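Local coordinates for hypothetical protein PA1835 (Pseudomonas aeruginosa, PDB 1YOC) that is of unknown function but has a HotDog fold related to PaaI-type thioesterases, and so may act on acyl thioesters, at residues B[84-89]-B[142-147]. Sequence-based numbering, arbitrary orientation.
Sequences AGHRWI and MYVSQA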
# COMPACT_ATOMS: atom_id res chain seq x y z
N ALA B 84 -16.23 21.64 6.61
CA ALA B 84 -15.86 22.09 5.26
C ALA B 84 -14.69 23.07 5.24
O ALA B 84 -13.95 23.15 4.25
CB ALA B 84 -17.08 22.71 4.57
N GLY B 85 -14.51 23.80 6.34
CA GLY B 85 -13.40 24.74 6.43
C GLY B 85 -12.06 24.11 6.81
O GLY B 85 -11.06 24.80 6.91
N HIS B 86 -12.03 22.80 7.02
CA HIS B 86 -10.78 22.14 7.39
C HIS B 86 -10.24 21.38 6.20
O HIS B 86 -10.96 21.10 5.25
CB HIS B 86 -11.02 21.15 8.55
CG HIS B 86 -11.27 21.80 9.88
ND1 HIS B 86 -11.42 23.16 10.03
CD2 HIS B 86 -11.37 21.27 11.12
CE1 HIS B 86 -11.59 23.44 11.32
NE2 HIS B 86 -11.56 22.31 11.99
N ARG B 87 -8.96 21.04 6.23
CA ARG B 87 -8.41 20.24 5.15
C ARG B 87 -7.67 19.06 5.81
O ARG B 87 -7.37 19.11 6.98
CB ARG B 87 -7.47 21.09 4.29
CG ARG B 87 -6.07 21.27 4.79
CD ARG B 87 -5.24 22.16 3.80
NE ARG B 87 -5.18 21.65 2.43
CZ ARG B 87 -6.09 21.90 1.48
NH1 ARG B 87 -7.15 22.66 1.73
NH2 ARG B 87 -5.96 21.37 0.26
N TRP B 88 -7.45 18.00 5.06
CA TRP B 88 -6.77 16.83 5.63
C TRP B 88 -5.71 16.30 4.68
O TRP B 88 -5.82 16.43 3.45
CB TRP B 88 -7.78 15.69 5.89
CG TRP B 88 -8.52 15.24 4.64
CD1 TRP B 88 -9.61 15.87 4.02
CD2 TRP B 88 -8.24 14.10 3.82
NE1 TRP B 88 -9.99 15.20 2.91
CE2 TRP B 88 -9.18 14.10 2.74
CE3 TRP B 88 -7.29 13.06 3.89
CZ2 TRP B 88 -9.18 13.11 1.74
CZ3 TRP B 88 -7.31 12.07 2.89
CH2 TRP B 88 -8.23 12.11 1.84
N ILE B 89 -4.70 15.68 5.28
CA ILE B 89 -3.63 15.06 4.51
C ILE B 89 -3.11 13.86 5.31
O ILE B 89 -2.86 13.99 6.51
CB ILE B 89 -2.46 16.11 4.20
CG1 ILE B 89 -1.40 15.47 3.33
CG2 ILE B 89 -1.76 16.52 5.45
CD1 ILE B 89 -2.04 14.70 2.19
N MET B 142 -4.25 11.15 9.93
CA MET B 142 -4.60 12.27 9.07
C MET B 142 -4.23 13.56 9.79
O MET B 142 -4.58 13.74 10.97
CB MET B 142 -6.11 12.30 8.84
CG MET B 142 -6.68 11.03 8.25
SD MET B 142 -5.90 10.66 6.63
CE MET B 142 -6.96 9.33 6.06
N TYR B 143 -3.50 14.45 9.12
CA TYR B 143 -3.19 15.74 9.75
C TYR B 143 -4.29 16.70 9.25
O TYR B 143 -4.43 16.93 8.04
CB TYR B 143 -1.85 16.31 9.35
CG TYR B 143 -1.60 17.61 10.09
CD1 TYR B 143 -1.32 17.60 11.45
CD2 TYR B 143 -1.67 18.85 9.44
CE1 TYR B 143 -1.11 18.81 12.16
CE2 TYR B 143 -1.47 20.06 10.14
CZ TYR B 143 -1.18 20.02 11.50
OH TYR B 143 -0.87 21.18 12.25
N VAL B 144 -5.07 17.25 10.19
CA VAL B 144 -6.20 18.09 9.84
C VAL B 144 -5.91 19.49 10.28
O VAL B 144 -5.46 19.71 11.40
CB VAL B 144 -7.50 17.58 10.54
CG1 VAL B 144 -8.69 18.52 10.23
CG2 VAL B 144 -7.81 16.15 10.08
N SER B 145 -6.15 20.44 9.40
CA SER B 145 -5.90 21.84 9.73
C SER B 145 -6.99 22.78 9.19
O SER B 145 -7.60 22.50 8.16
CB SER B 145 -4.54 22.24 9.16
OG SER B 145 -4.57 22.15 7.74
N GLN B 146 -7.24 23.87 9.92
CA GLN B 146 -8.21 24.87 9.45
C GLN B 146 -7.41 25.47 8.32
O GLN B 146 -6.33 26.02 8.54
CB GLN B 146 -8.47 25.95 10.50
CG GLN B 146 -9.57 27.00 10.10
CD GLN B 146 -9.04 28.26 9.36
OE1 GLN B 146 -9.69 29.32 9.39
NE2 GLN B 146 -7.88 28.15 8.69
N ALA B 147 -7.93 25.36 7.11
CA ALA B 147 -7.20 25.87 5.96
C ALA B 147 -8.09 25.95 4.73
O ALA B 147 -8.06 27.02 4.07
CB ALA B 147 -5.98 24.97 5.68
OXT ALA B 147 -8.78 24.95 4.43
O HOH W 1 -4.19 19.25 6.76
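The imidazole of H86 carries the backbone N of Q146 over one face, displaced toward the rim, while V144 CG1 lies 3.9 Å from H86 CB, the two side chains crossing at about a right angle. Two residues along the strand, the indole of W88 has M142 beside it: SD lies 3.9 Å from CE3, and its line to the centroid of the six-membered ring is 68° off the ring normal, an oblique Met-aromatic contact. W88 NE1 is hydrogen-bonded to D79 of helix 63-81. The guanidinium of R87 is approached in its plane by the C-terminal carboxylate, A147 OXT standing 3.9 Å from NH1, a long salt bridge; closer is the apolar part of the chain, with R87 CD 3.5 Å from A147 CB. Strands 86-97 and 133-146 run antiparallel here at the margin of the HotDog sheet, where 86-97 is the outermost strand within the chain. W88 and V144 form a non-hydrogen-bonded pair; W88 and M142 touch T78 of helix 63-81, the long helix around which a HotDog sheet wraps, while V144 packs on L122. On the face of R87, S145, I89 and Y143, I89 CG2 packs 3.9 Å from Y143 CB. Reciprocal backbone bonds join R87 with S145 and I89 with Y143; the bond from Y143 N to I89 O is 2.7 Å long and nearly straight at 169°. A further bond, from A147 N to G85 O, carries the pairing past the non-hydrogen-bonded pair H86 and Q146. A water donates to Y143 O at 2.7 Å, weakly to R87 O, and also bonds S145 OG.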